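Local coordinates for beta-glucuronidase (Dictyoglomus thermophilum, PDB 6XXW), which probably hydrolyses beta-D-glucuronides, releasing glucuronic acid, as a family 2 glycoside hydrolase, at residues 80-85 with 89-94; 361-366 with 392-397; 409-414 with 433-438. All coordinates share one frame; numbering follows the deposited sequence. Where two conformers were deposited one is given.

Contact 1: 80-85 with 89-94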
ATOM      1  N   PHE A  80      22.813  -2.298  39.476  1.00 22.09           N
ATOM      2  CA  PHE A  80      23.225  -0.907  39.535  1.00 24.45           C
ATOM      3  C   PHE A  80      24.139  -0.725  40.736  1.00 24.84           C
ATOM      4  O   PHE A  80      24.105  -1.498  41.694  1.00 26.15           O
ATOM      5  CB  PHE A  80      22.025   0.048  39.593  1.00 25.92           C
ATOM      6  CG  PHE A  80      21.199  -0.072  40.844  1.00 21.57           C
ATOM      7  CD1 PHE A  80      20.236  -1.072  40.967  1.00 26.83           C
ATOM      8  CD2 PHE A  80      21.364   0.827  41.887  1.00 23.59           C
ATOM      9  CE1 PHE A  80      19.468  -1.185  42.110  1.00 28.13           C
ATOM     10  CE2 PHE A  80      20.606   0.716  43.046  1.00 28.11           C
ATOM     11  CZ  PHE A  80      19.645  -0.288  43.155  1.00 28.75           C
ATOM     12  N   PHE A  81      24.975   0.302  40.658  1.00 22.12           N
ATOM     13  CA  PHE A  81      25.970   0.598  41.676  1.00 23.51           C
ATOM     14  C   PHE A  81      25.598   1.914  42.337  1.00 26.25           C
ATOM     15  O   PHE A  81      25.253   2.878  41.650  1.00 27.05           O
ATOM     16  CB  PHE A  81      27.374   0.674  41.061  1.00 22.46           C
ATOM     17  CG  PHE A  81      27.878  -0.647  40.548  1.00 23.76           C
ATOM     18  CD1 PHE A  81      27.501  -1.111  39.294  1.00 27.54           C
ATOM     19  CD2 PHE A  81      28.713  -1.434  41.327  1.00 24.81           C
ATOM     20  CE1 PHE A  81      27.944  -2.334  38.823  1.00 25.05           C
ATOM     21  CE2 PHE A  81      29.159  -2.659  40.863  1.00 25.08           C
ATOM     22  CZ  PHE A  81      28.779  -3.110  39.610  1.00 25.49           C
ATOM     23  N   ILE A  82      25.634   1.947  43.661  1.00 26.61           N
ATOM     24  CA  ILE A  82      25.362   3.156  44.434  1.00 25.61           C
ATOM     25  C   ILE A  82      26.699   3.714  44.903  1.00 24.08           C
ATOM     26  O   ILE A  82      27.489   2.962  45.483  1.00 22.10           O
ATOM     27  CB  ILE A  82      24.446   2.876  45.637  1.00 25.35           C
ATOM     28  CG1 ILE A  82      23.041   2.457  45.174  1.00 23.81           C
ATOM     29  CG2 ILE A  82      24.396   4.107  46.561  1.00 23.90           C
ATOM     30  CD1 ILE A  82      22.179   3.607  44.725  1.00 26.67           C
ATOM     31  N   PRO A  83      26.989   4.993  44.665  1.00 25.42           N
ATOM     32  CA  PRO A  83      28.241   5.577  45.169  1.00 30.16           C
ATOM     33  C   PRO A  83      28.234   5.701  46.685  1.00 28.22           C
ATOM     34  O   PRO A  83      27.211   6.027  47.294  1.00 29.41           O
ATOM     35  CB  PRO A  83      28.280   6.958  44.498  1.00 29.27           C
ATOM     36  CG  PRO A  83      27.320   6.872  43.349  1.00 30.22           C
ATOM     37  CD  PRO A  83      26.257   5.917  43.783  1.00 24.60           C
ATOM     38  N   VAL A  84      29.398   5.449  47.297  1.00 30.47           N
ATOM     39  CA  VAL A  84      29.504   5.546  48.755  1.00 27.67           C
ATOM     40  C   VAL A  84      29.082   6.924  49.232  1.00 27.03           C
ATOM     41  O   VAL A  84      28.587   7.076  50.355  1.00 28.93           O
ATOM     42  CB  VAL A  84      30.937   5.228  49.235  1.00 43.17           C
ATOM     43  CG1 VAL A  84      31.160   3.727  49.314  1.00 37.59           C
ATOM     44  CG2 VAL A  84      31.971   5.910  48.330  1.00 40.79           C
ATOM     45  N   TYR A  85      29.265   7.946  48.394  1.00 28.09           N
ATOM     46  CA  TYR A  85      28.957   9.317  48.773  1.00 33.72           C
ATOM     47  C   TYR A  85      27.463   9.601  48.819  1.00 39.16           C
ATOM     48  O   TYR A  85      27.077  10.703  49.221  1.00 36.85           O
ATOM     49  CB  TYR A  85      29.641  10.286  47.807  1.00 41.19           C
ATOM     50  CG  TYR A  85      31.152  10.228  47.864  1.00 54.87           C
ATOM     51  CD1 TYR A  85      31.881   9.399  47.013  1.00 59.43           C
ATOM     52  CD2 TYR A  85      31.849  10.957  48.815  1.00 61.79           C
ATOM     53  CE1 TYR A  85      33.274   9.359  47.086  1.00 63.54           C
ATOM     54  CE2 TYR A  85      33.228  10.938  48.879  1.00 65.73           C
ATOM     55  CZ  TYR A  85      33.935  10.132  48.026  1.00 65.86           C
ATOM     56  OH  TYR A  85      35.312  10.101  48.122  1.00 74.65           O
ATOM     57  N   ARG A  89      22.305  10.772  52.257  1.00 38.98           N
ATOM     58  CA  ARG A  89      21.338  11.383  51.360  1.00 33.76           C
ATOM     59  C   ARG A  89      20.082  10.528  51.363  1.00 26.66           C
ATOM     60  O   ARG A  89      20.138   9.327  51.629  1.00 32.57           O
ATOM     61  CB  ARG A  89      21.872  11.489  49.922  1.00 31.94           C
ATOM     62  CG  ARG A  89      23.275  12.042  49.784  1.00 41.81           C
ATOM     63  CD  ARG A  89      23.334  13.055  48.661  1.00 47.26           C
ATOM     64  NE  ARG A  89      23.133  14.410  49.169  1.00 54.90           N
ATOM     65  CZ  ARG A  89      22.323  15.309  48.620  1.00 51.55           C
ATOM     66  NH1 ARG A  89      21.617  15.007  47.517  1.00 34.89           N
ATOM     67  NH2 ARG A  89      22.220  16.512  49.178  1.00 45.57           N
ATOM     68  N   ASN A  90      18.941  11.144  51.063  1.00 24.75           N
ATOM     69  CA  ASN A  90      17.781  10.352  50.676  1.00 25.98           C
ATOM     70  C   ASN A  90      18.018   9.776  49.284  1.00 23.49           C
ATOM     71  O   ASN A  90      18.564  10.444  48.413  1.00 23.94           O
ATOM     72  CB  ASN A  90      16.512  11.202  50.670  1.00 21.47           C
ATOM     73  CG  ASN A  90      15.968  11.448  52.064  1.00 33.00           C
ATOM     74  OD1 ASN A  90      16.125  10.614  52.950  1.00 31.47           O
ATOM     75  ND2 ASN A  90      15.324  12.595  52.261  1.00 30.53           N
ATOM     76  N   ILE A  91      17.633   8.524  49.083  1.00 20.85           N
ATOM     77  CA  ILE A  91      17.773   7.868  47.792  1.00 21.59           C
ATOM     78  C   ILE A  91      16.394   7.390  47.376  1.00 20.61           C
ATOM     79  O   ILE A  91      15.794   6.552  48.061  1.00 21.74           O
ATOM     80  CB  ILE A  91      18.764   6.702  47.853  1.00 20.35           C
ATOM     81  CG1 ILE A  91      20.111   7.182  48.408  1.00 20.17           C
ATOM     82  CG2 ILE A  91      18.911   6.055  46.469  1.00 23.58           C
ATOM     83  CD1 ILE A  91      21.120   6.057  48.545  1.00 18.40           C
ATOM     84  N   PHE A  92      15.883   7.934  46.279  1.00 19.82           N
ATOM     85  CA  PHE A  92      14.540   7.609  45.821  1.00 23.01           C
ATOM     86  C   PHE A  92      14.623   6.798  44.538  1.00 24.19           C
ATOM     87  O   PHE A  92      15.410   7.109  43.639  1.00 21.36           O
ATOM     88  CB  PHE A  92      13.705   8.867  45.585  1.00 21.11           C
ATOM     89  CG  PHE A  92      13.374   9.628  46.847  1.00 24.40           C
ATOM     90  CD1 PHE A  92      12.265   9.285  47.607  1.00 27.99           C
ATOM     91  CD2 PHE A  92      14.169  10.681  47.262  1.00 20.91           C
ATOM     92  CE1 PHE A  92      11.955   9.980  48.771  1.00 23.46           C
ATOM     93  CE2 PHE A  92      13.874  11.385  48.423  1.00 23.76           C
ATOM     94  CZ  PHE A  92      12.760  11.035  49.177  1.00 20.99           C
ATOM     95  N   LEU A  93      13.806   5.761  44.463  1.00 20.14           N
ATOM     96  CA  LEU A  93      13.676   4.946  43.266  1.00 20.04           C
ATOM     97  C   LEU A  93      12.304   5.219  42.681  1.00 20.89           C
ATOM     98  O   LEU A  93      11.300   4.966  43.344  1.00 20.15           O
ATOM     99  CB  LEU A  93      13.840   3.469  43.606  1.00 23.29           C
ATOM    100  CG  LEU A  93      13.508   2.439  42.533  1.00 24.53           C
ATOM    101  CD1 LEU A  93      14.398   2.636  41.338  1.00 27.44           C
ATOM    102  CD2 LEU A  93      13.732   1.081  43.123  1.00 32.07           C
ATOM    103  N   ARG A  94      12.267   5.732  41.456  1.00 21.07           N
ATOM    104  CA  ARG A  94      11.032   6.164  40.812  1.00 21.26           C
ATOM    105  C   ARG A  94      10.776   5.331  39.561  1.00 20.74           C
ATOM    106  O   ARG A  94      11.685   5.115  38.750  1.00 18.94           O
ATOM    107  CB  ARG A  94      11.115   7.656  40.465  1.00 22.58           C
ATOM    108  CG  ARG A  94      10.135   8.143  39.415  1.00 23.79           C
ATOM    109  CD  ARG A  94       8.805   8.522  40.047  1.00 29.20           C
ATOM    110  NE  ARG A  94       8.940   9.618  41.002  1.00 42.59           N
ATOM    111  CZ  ARG A  94       8.621  10.884  40.744  1.00 38.60           C
ATOM    112  NH1 ARG A  94       8.149  11.226  39.545  1.00 29.33           N
ATOM    113  NH2 ARG A  94       8.783  11.809  41.686  1.00 32.24           N
TER
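I82 and I91 meet through aliphatic branches, and the flat groups lie around them. The F80 ring has its edge toward I82, with CD1 of I82 in the ring plane and 3.7 Å from F80 CE2. The Y85 ring leads away from R89 and meets Y85 of the second subunit, the planes about 40° apart, while F81 and P83 pack on S27 and E31 of that same subunit.

The touch itself is methyl to methyl: I82 CG2 lies 4.3 Å from I91 CD1. I91 reaches across because its chain is extended (chi2 178°), CD1 standing anti to CA. I82 instead folds its CD1 back (chi2 -78°), which places that methyl 4.4 Å from I91 CG2. Both branches of each isoleucine are thus engaged, though loosely.

The CA atoms of I82 and I91 are 9.5 Å apart, and no hydrogen bond joins the segments. This is the spacing of facing layers, in keeping with the beta-sandwich (jelly-roll) sugar-binding domain of family 2 glycoside hydrolases. Strand 73-81 pairs instead with 32-43 and 134-142, strand 90-99 with 121-124 and 185-191, and I188 of the last adds to the interior by touching F80, I91 and L93.

Toward the turn there is one further, loose approach: Y85 O lies 4.1 Å from R89 CG, a van der Waals distance at the end of a short connection that includes a 3-10 segment. Beyond CG, the bent side chain of R89 carries NH1 to T29 O, its hydrogen-bond partner.

Contact 2: 361-366 with 392-397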
ATOM      1  N   GLU A 361      -6.333  16.734  30.171  1.00 14.48           N
ATOM      2  CA  GLU A 361      -5.754  15.491  30.654  1.00 16.50           C
ATOM      3  C   GLU A 361      -6.828  14.630  31.300  1.00 19.16           C
ATOM      4  O   GLU A 361      -7.634  15.116  32.100  1.00 18.53           O
ATOM      5  CB  GLU A 361      -4.600  15.724  31.622  1.00 18.92           C
ATOM      6  CG  GLU A 361      -3.937  14.407  32.000  1.00 18.42           C
ATOM      7  CD  GLU A 361      -2.529  14.589  32.488  1.00 24.41           C
ATOM      8  OE1 GLU A 361      -2.293  15.576  33.215  1.00 23.07           O
ATOM      9  OE2 GLU A 361      -1.672  13.749  32.140  1.00 19.74           O
ATOM     10  N   GLU A 362      -6.833  13.349  30.938  1.00 15.81           N
ATOM     11  CA  GLU A 362      -7.943  12.450  31.195  1.00 15.82           C
ATOM     12  C   GLU A 362      -7.514  11.290  32.086  1.00 18.37           C
ATOM     13  O   GLU A 362      -6.441  10.697  31.892  1.00 18.22           O
ATOM     14  CB  GLU A 362      -8.491  11.922  29.863  1.00 16.00           C
ATOM     15  CG  GLU A 362      -9.686  11.023  29.981  1.00 19.02           C
ATOM     16  CD  GLU A 362     -10.370  10.875  28.649  1.00 21.32           C
ATOM     17  OE1 GLU A 362     -11.062  11.838  28.228  1.00 19.28           O
ATOM     18  OE2 GLU A 362     -10.194   9.811  28.021  1.00 18.63           O
ATOM     19  N   ALA A 363      -8.365  10.973  33.059  1.00 18.02           N
ATOM     20  CA  ALA A 363      -8.197   9.798  33.901  1.00 17.41           C
ATOM     21  C   ALA A 363      -8.497   8.525  33.112  1.00 20.43           C
ATOM     22  O   ALA A 363      -9.268   8.547  32.146  1.00 19.63           O
ATOM     23  CB  ALA A 363      -9.123   9.892  35.115  1.00 22.32           C
ATOM     24  N   PRO A 364      -7.935   7.384  33.537  1.00 20.45           N
ATOM     25  CA  PRO A 364      -8.059   6.153  32.738  1.00 20.01           C
ATOM     26  C   PRO A 364      -9.394   5.429  32.862  1.00 20.43           C
ATOM     27  O   PRO A 364      -9.433   4.199  32.722  1.00 20.15           O
ATOM     28  CB  PRO A 364      -6.923   5.266  33.278  1.00 21.20           C
ATOM     29  CG  PRO A 364      -6.254   6.036  34.349  1.00 22.48           C
ATOM     30  CD  PRO A 364      -7.112   7.174  34.738  1.00 21.37           C
ATOM     31  N   ALA A 365     -10.485   6.162  33.108  1.00 18.33           N
ATOM     32  CA  ALA A 365     -11.818   5.569  33.241  1.00 20.19           C
ATOM     33  C   ALA A 365     -12.455   5.407  31.858  1.00 17.25           C
ATOM     34  O   ALA A 365     -13.443   6.047  31.489  1.00 18.28           O
ATOM     35  CB  ALA A 365     -12.689   6.412  34.165  1.00 18.53           C
ATOM     36  N   VAL A 366     -11.856   4.511  31.087  1.00 19.15           N
ATOM     37  CA  VAL A 366     -12.308   4.168  29.748  1.00 19.05           C
ATOM     38  C   VAL A 366     -12.585   2.672  29.751  1.00 16.62           C
ATOM     39  O   VAL A 366     -11.929   1.907  30.462  1.00 18.61           O
ATOM     40  CB  VAL A 366     -11.255   4.562  28.679  1.00 18.81           C
ATOM     41  CG1 VAL A 366      -9.902   3.896  28.967  1.00 14.20           C
ATOM     42  CG2 VAL A 366     -11.752   4.236  27.247  1.00 16.88           C
ATOM     43  N   LEU A 392     -10.929   7.697  42.697  1.00 18.09           N
ATOM     44  CA  LEU A 392     -10.656   8.868  43.528  1.00 17.45           C
ATOM     45  C   LEU A 392      -9.174   8.979  43.861  1.00 18.63           C
ATOM     46  O   LEU A 392      -8.613  10.083  43.869  1.00 19.28           O
ATOM     47  CB  LEU A 392     -11.483   8.811  44.817  1.00 19.04           C
ATOM     48  CG  LEU A 392     -12.999   8.846  44.637  1.00 19.62           C
ATOM     49  CD1 LEU A 392     -13.718   8.453  45.942  1.00 27.75           C
ATOM     50  CD2 LEU A 392     -13.492  10.199  44.108  1.00 20.04           C
ATOM     51  N   GLU A 393      -8.526   7.855  44.171  1.00 19.29           N
ATOM     52  CA  GLU A 393      -7.083   7.901  44.406  1.00 20.76           C
ATOM     53  C   GLU A 393      -6.338   8.325  43.144  1.00 20.23           C
ATOM     54  O   GLU A 393      -5.339   9.058  43.216  1.00 20.89           O
ATOM     55  CB  GLU A 393      -6.588   6.545  44.912  1.00 21.46           C
ATOM     56  CG  GLU A 393      -7.260   6.133  46.224  1.00 36.83           C
ATOM     57  CD  GLU A 393      -6.666   4.878  46.854  1.00 49.14           C
ATOM     58  OE1 GLU A 393      -6.917   3.771  46.334  1.00 49.29           O
ATOM     59  OE2 GLU A 393      -5.967   5.000  47.884  1.00 58.94           O
ATOM     60  N   ILE A 394      -6.815   7.881  41.979  1.00 20.64           N
ATOM     61  CA  ILE A 394      -6.189   8.268  40.713  1.00 20.76           C
ATOM     62  C   ILE A 394      -6.251   9.780  40.519  1.00 14.71           C
ATOM     63  O   ILE A 394      -5.254  10.418  40.157  1.00 20.77           O
ATOM     64  CB  ILE A 394      -6.854   7.530  39.536  1.00 22.28           C
ATOM     65  CG1 ILE A 394      -6.421   6.060  39.505  1.00 23.86           C
ATOM     66  CG2 ILE A 394      -6.551   8.249  38.204  1.00 21.61           C
ATOM     67  CD1 ILE A 394      -4.935   5.858  39.565  1.00 18.95           C
ATOM     68  N   MET A 395      -7.429  10.374  40.728  1.00 18.70           N
ATOM     69  CA  MET A 395      -7.550  11.827  40.590  1.00 19.11           C
ATOM     70  C   MET A 395      -6.599  12.552  41.538  1.00 18.37           C
ATOM     71  O   MET A 395      -6.009  13.578  41.174  1.00 17.91           O
ATOM     72  CB  MET A 395      -8.994  12.290  40.848  1.00 15.13           C
ATOM     73  CG  MET A 395     -10.072  11.649  39.977  1.00 17.98           C
ATOM     74  SD  MET A 395      -9.673  11.671  38.204  1.00 21.76           S
ATOM     75  CE  MET A 395      -9.455  13.421  37.896  1.00 17.29           C
ATOM     76  N   ARG A 396      -6.439  12.041  42.763  1.00 21.60           N
ATOM     77  CA  ARG A 396      -5.500  12.670  43.689  1.00 22.13           C
ATOM     78  C   ARG A 396      -4.068  12.563  43.176  1.00 17.95           C
ATOM     79  O   ARG A 396      -3.325  13.547  43.203  1.00 18.69           O
ATOM     80  CB  ARG A 396      -5.631  12.051  45.082  1.00 24.71           C
ATOM     81  CG  ARG A 396      -7.020  12.207  45.674  1.00 29.52           C
ATOM     82  CD  ARG A 396      -7.184  11.473  47.011  1.00 39.80           C
ATOM     83  NE  ARG A 396      -8.587  11.359  47.422  1.00 35.01           N
ATOM     84  CZ  ARG A 396      -9.172  10.217  47.775  1.00 38.85           C
ATOM     85  NH1 ARG A 396      -8.486   9.084  47.749  1.00 35.90           N
ATOM     86  NH2 ARG A 396     -10.449  10.201  48.146  1.00 36.72           N
ATOM     87  N   GLU A 397      -3.671  11.383  42.683  1.00 20.11           N
ATOM     88  CA  GLU A 397      -2.312  11.206  42.166  1.00 22.65           C
ATOM     89  C   GLU A 397      -2.072  12.059  40.926  1.00 22.44           C
ATOM     90  O   GLU A 397      -0.963  12.575  40.704  1.00 19.30           O
ATOM     91  CB  GLU A 397      -2.063   9.737  41.815  1.00 21.02           C
ATOM     92  CG  GLU A 397      -2.039   8.759  42.986  1.00 27.06           C
ATOM     93  CD  GLU A 397      -1.741   7.323  42.548  1.00 39.56           C
ATOM     94  OE1 GLU A 397      -0.952   7.125  41.597  1.00 35.33           O
ATOM     95  OE2 GLU A 397      -2.291   6.384  43.160  1.00 41.93           O
TER
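M395 overlaps the methyl of A363 with its sulfur: SD lies 3.6 Å from A363 CB. The direction of the M395 CB would not by itself bring the chain there. CG stands beside the backbone N (chi1 -56°), and further bends at chi2 (-49°) and chi3 (-58°) curl the thioether round until the sulfur comes nearer to the strand end. A363 meets it by pointing its CB at the helix.

The neighbouring helical residue supplies a second point of support. I394 CG2 reaches P364 CD at 3.7 Å, the isoleucine branch crossing the proline ring obliquely, and the same methyl lies 4.3 Å from A363 CB. The single CG2 methyl therefore touches two consecutive residues, A363 and P364. The closest backbone approach is 7.0 Å between the CA atoms of A363 and M395, the pair in which the methyl of one meets the thioether sulfur of the other.

The segments belong to the TIM-barrel domain: strand 358-362 ends here, and helix 385-402 packs outside it. E362 points its CB away from the helix, and its carboxylate forms a salt bridge with R338 and a hydrogen bond with H341. Beyond P364 the chain turns sharply, with A365 at the centre of an inverse gamma turn.

All the contacts across the interface are apolar and its four touching residues are buried, with no hydrogen bond between the segments. Cohesion here thus rests on dispersion and the exclusion of water, whereas the polar group of E362 is satisfied on the other side of the strand.

Contact 3: 409-414 with 433-438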
ATOM      1  N   ILE A 409      -5.240  22.398  30.993  1.00 15.88           N
ATOM      2  CA  ILE A 409      -6.259  23.424  31.164  1.00 17.01           C
ATOM      3  C   ILE A 409      -7.622  22.854  31.497  1.00 19.95           C
ATOM      4  O   ILE A 409      -8.575  23.615  31.608  1.00 19.75           O
ATOM      5  CB  ILE A 409      -6.352  24.353  29.932  1.00 19.73           C
ATOM      6  CG1 ILE A 409      -6.280  23.560  28.628  1.00 17.98           C
ATOM      7  CG2 ILE A 409      -5.243  25.415  29.995  1.00 19.18           C
ATOM      8  CD1 ILE A 409      -7.445  22.667  28.355  1.00 18.37           C
ATOM      9  N   MET A 410      -7.744  21.539  31.661  1.00 20.61           N
ATOM     10  CA  MET A 410      -9.027  20.898  31.944  1.00 18.34           C
ATOM     11  C   MET A 410      -8.755  19.453  32.313  1.00 15.21           C
ATOM     12  O   MET A 410      -7.856  18.819  31.753  1.00 17.92           O
ATOM     13  CB  MET A 410      -9.982  20.959  30.738  1.00 13.39           C
ATOM     14  CG  MET A 410     -11.359  20.346  31.001  1.00 18.35           C
ATOM     15  SD  MET A 410     -12.730  21.111  30.104  1.00 20.56           S
ATOM     16  CE  MET A 410     -12.264  20.815  28.374  1.00 15.81           C
ATOM     17  N   TRP A 411      -9.558  18.925  33.237  1.00 16.85           N
ATOM     18  CA  TRP A 411      -9.519  17.513  33.589  1.00 16.80           C
ATOM     19  C   TRP A 411     -10.721  16.795  32.987  1.00 17.79           C
ATOM     20  O   TRP A 411     -11.859  17.279  33.087  1.00 16.64           O
ATOM     21  CB  TRP A 411      -9.541  17.311  35.116  1.00 16.93           C
ATOM     22  CG  TRP A 411      -8.479  18.068  35.885  1.00 17.30           C
ATOM     23  CD1 TRP A 411      -8.687  19.118  36.734  1.00 19.80           C
ATOM     24  CD2 TRP A 411      -7.065  17.808  35.903  1.00 18.23           C
ATOM     25  NE1 TRP A 411      -7.491  19.539  37.269  1.00 17.04           N
ATOM     26  CE2 TRP A 411      -6.480  18.750  36.782  1.00 21.62           C
ATOM     27  CE3 TRP A 411      -6.237  16.878  35.263  1.00 17.20           C
ATOM     28  CZ2 TRP A 411      -5.099  18.803  37.020  1.00 18.55           C
ATOM     29  CZ3 TRP A 411      -4.843  16.925  35.513  1.00 16.94           C
ATOM     30  CH2 TRP A 411      -4.302  17.879  36.385  1.00 17.04           C
ATOM     31  N   SER A 412     -10.479  15.618  32.402  1.00 13.51           N
ATOM     32  CA  SER A 412     -11.551  14.744  31.927  1.00 15.82           C
ATOM     33  C   SER A 412     -11.649  13.543  32.856  1.00 15.66           C
ATOM     34  O   SER A 412     -10.655  12.847  33.075  1.00 18.44           O
ATOM     35  CB  SER A 412     -11.312  14.279  30.490  1.00 19.59           C
ATOM     36  OG  SER A 412     -12.319  13.341  30.122  1.00 17.31           O
ATOM     37  N   VAL A 413     -12.827  13.316  33.433  1.00 17.14           N
ATOM     38  CA  VAL A 413     -12.931  12.250  34.427  1.00 19.43           C
ATOM     39  C   VAL A 413     -13.187  10.871  33.815  1.00 18.40           C
ATOM     40  O   VAL A 413     -12.961   9.858  34.497  1.00 16.98           O
ATOM     41  CB  VAL A 413     -14.011  12.552  35.491  1.00 17.17           C
ATOM     42  CG1 VAL A 413     -13.675  13.843  36.266  1.00 19.27           C
ATOM     43  CG2 VAL A 413     -15.396  12.622  34.880  1.00 18.89           C
ATOM     44  N   ALA A 414     -13.619  10.795  32.554  1.00 17.62           N
ATOM     45  CA  ALA A 414     -13.913   9.507  31.926  1.00 19.06           C
ATOM     46  C   ALA A 414     -14.127   9.694  30.428  1.00 18.83           C
ATOM     47  O   ALA A 414     -14.332  10.808  29.940  1.00 19.93           O
ATOM     48  CB  ALA A 414     -15.144   8.835  32.546  1.00 17.09           C
ATOM     49  N   GLU A 433     -16.993  15.708  42.287  1.00 18.56           N
ATOM     50  CA  GLU A 433     -16.878  16.514  43.499  1.00 22.01           C
ATOM     51  C   GLU A 433     -15.460  16.480  44.052  1.00 24.56           C
ATOM     52  O   GLU A 433     -14.929  17.507  44.492  1.00 20.47           O
ATOM     53  CB  GLU A 433     -17.866  16.017  44.551  1.00 29.16           C
ATOM     54  CG  GLU A 433     -17.903  16.869  45.802  1.00 28.54           C
ATOM     55  CD  GLU A 433     -19.096  16.532  46.683  1.00 36.95           C
ATOM     56  OE1 GLU A 433     -20.231  16.492  46.156  1.00 32.49           O
ATOM     57  OE2 GLU A 433     -18.896  16.303  47.893  1.00 31.18           O
ATOM     58  N   GLU A 434     -14.825  15.306  44.033  1.00 20.38           N
ATOM     59  CA  GLU A 434     -13.473  15.195  44.570  1.00 20.93           C
ATOM     60  C   GLU A 434     -12.462  15.910  43.674  1.00 27.99           C
ATOM     61  O   GLU A 434     -11.528  16.560  44.167  1.00 18.20           O
ATOM     62  CB  GLU A 434     -13.118  13.716  44.746  1.00 23.72           C
ATOM     63  CG  GLU A 434     -11.696  13.454  45.210  1.00 26.89           C
ATOM     64  CD  GLU A 434     -11.482  13.812  46.673  1.00 32.47           C
ATOM     65  OE1 GLU A 434     -12.440  14.285  47.336  1.00 34.12           O
ATOM     66  OE2 GLU A 434     -10.345  13.631  47.156  1.00 38.81           O
ATOM     67  N   THR A 435     -12.643  15.815  42.354  1.00 18.43           N
ATOM     68  CA  THR A 435     -11.729  16.482  41.430  1.00 21.52           C
ATOM     69  C   THR A 435     -11.736  17.988  41.643  1.00 22.59           C
ATOM     70  O   THR A 435     -10.678  18.626  41.689  1.00 20.50           O
ATOM     71  CB  THR A 435     -12.110  16.133  39.990  1.00 21.18           C
ATOM     72  OG1 THR A 435     -12.028  14.709  39.820  1.00 19.85           O
ATOM     73  CG2 THR A 435     -11.174  16.838  38.983  1.00 23.51           C
ATOM     74  N   ARG A 436     -12.927  18.574  41.773  0.54 22.14           N
ATOM     75  CA  ARG A 436     -13.036  20.014  41.976  0.54 23.40           C
ATOM     76  C   ARG A 436     -12.438  20.428  43.312  0.54 25.21           C
ATOM     77  O   ARG A 436     -11.814  21.494  43.419  0.54 23.28           O
ATOM     78  CB  ARG A 436     -14.502  20.442  41.882  0.54 26.78           C
ATOM     79  CG  ARG A 436     -14.711  21.897  41.496  0.54 29.35           C
ATOM     80  CD  ARG A 436     -15.325  22.693  42.632  0.54 29.44           C
ATOM     81  NE  ARG A 436     -16.672  22.231  42.958  0.54 34.07           N
ATOM     82  CZ  ARG A 436     -17.726  23.033  43.087  0.54 37.55           C
ATOM     83  NH1 ARG A 436     -17.590  24.340  42.913  0.54 37.50           N
ATOM     84  NH2 ARG A 436     -18.918  22.526  43.388  0.54 28.75           N
ATOM     85  N   ARG A 437     -12.618  19.596  44.344  1.00 21.91           N
ATOM     86  CA  ARG A 437     -12.039  19.889  45.651  1.00 25.79           C
ATOM     87  C   ARG A 437     -10.519  19.884  45.588  1.00 24.17           C
ATOM     88  O   ARG A 437      -9.859  20.721  46.212  1.00 26.72           O
ATOM     89  CB  ARG A 437     -12.525  18.866  46.679  1.00 24.54           C
ATOM     90  CG  ARG A 437     -12.015  19.126  48.081  1.00 23.48           C
ATOM     91  CD  ARG A 437     -12.260  17.929  48.985  1.00 33.23           C
ATOM     92  NE  ARG A 437     -11.305  16.859  48.727  1.00 31.75           N
ATOM     93  CZ  ARG A 437     -10.103  16.795  49.287  1.00 39.49           C
ATOM     94  NH1 ARG A 437      -9.727  17.746  50.131  1.00 35.62           N
ATOM     95  NH2 ARG A 437      -9.283  15.788  49.008  1.00 36.15           N
ATOM     96  N   LEU A 438      -9.955  18.944  44.828  1.00 20.02           N
ATOM     97  CA  LEU A 438      -8.505  18.846  44.691  1.00 19.96           C
ATOM     98  C   LEU A 438      -7.926  19.980  43.860  1.00 20.93           C
ATOM     99  O   LEU A 438      -6.801  20.424  44.126  1.00 21.50           O
ATOM    100  CB  LEU A 438      -8.129  17.506  44.066  1.00 18.78           C
ATOM    101  CG  LEU A 438      -8.393  16.251  44.891  1.00 24.90           C
ATOM    102  CD1 LEU A 438      -8.438  15.035  43.969  1.00 26.90           C
ATOM    103  CD2 LEU A 438      -7.357  16.091  45.995  1.00 28.75           C
TER
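T435 touches two strand residues at once, one with each branch. Its CG2 approaches the indole of W411 obliquely, 4.1 Å from CD1, while its OG1 lies 4.0 Å from V413 CG1. Both are van der Waals contacts. W411 and V413 point their CB atoms to the same side of strand 408-415, so T435 fits against a pair at i and i+2.

What fixes the threonine is its own helix. OG1 stands beside the backbone N (chi1 -60°), from where it hydrogen-bonds to V431 O one turn back; this satisfies the buried hydroxyl and leaves CG2 directed at the indole. The ring of W411 is held in turn by NE1, bonded to D439 OD2 just past the helix end.

Away from the strand, R437 grips E434 side-on, where E434 OE2 also meets R396 NE of helix 385-402 in a salt bridge. R437 NE meets E434 OE1 at 3.1 Å and NH2 meets OE2 at 3.0 Å, the latter nearly straight (174°); R437 approaches both oxygens from above the carboxylate plane.

Helix 422-438 packs on the outside of the barrel within the beta-alpha-beta unit formed with strands 408-415 and 444-448. T435, besides W411 and V413, touches I444, so the helix bears on both strands; V413 and I446 join the strands to each other, while L438 rests on I399 of helix 385-402.

In the fold
Contact 1 comes first along the chain, in the sugar-binding domain at the periphery; contacts 2 and 3 follow in the TIM-barrel domain. The centre of contact 1 is about 31 Å from that of contact 2 and about 36 Å from that of contact 3, with no touch to either. Contacts 2 and 3, with centres about 9 Å apart, adjoin: strands 358-362 and 408-415 are parallel neighbours, and helix 385-402 links them in sequence. E362 OE1 lies 2.7 Å from S412 OG, a probable hydrogen bond, while M395 CE packs 3.5 Å from T435 OG1. Contacts 2 and 3 thus form one continuous piece of barrel wall, whereas the 80-85 side of contact 1 meets another subunit.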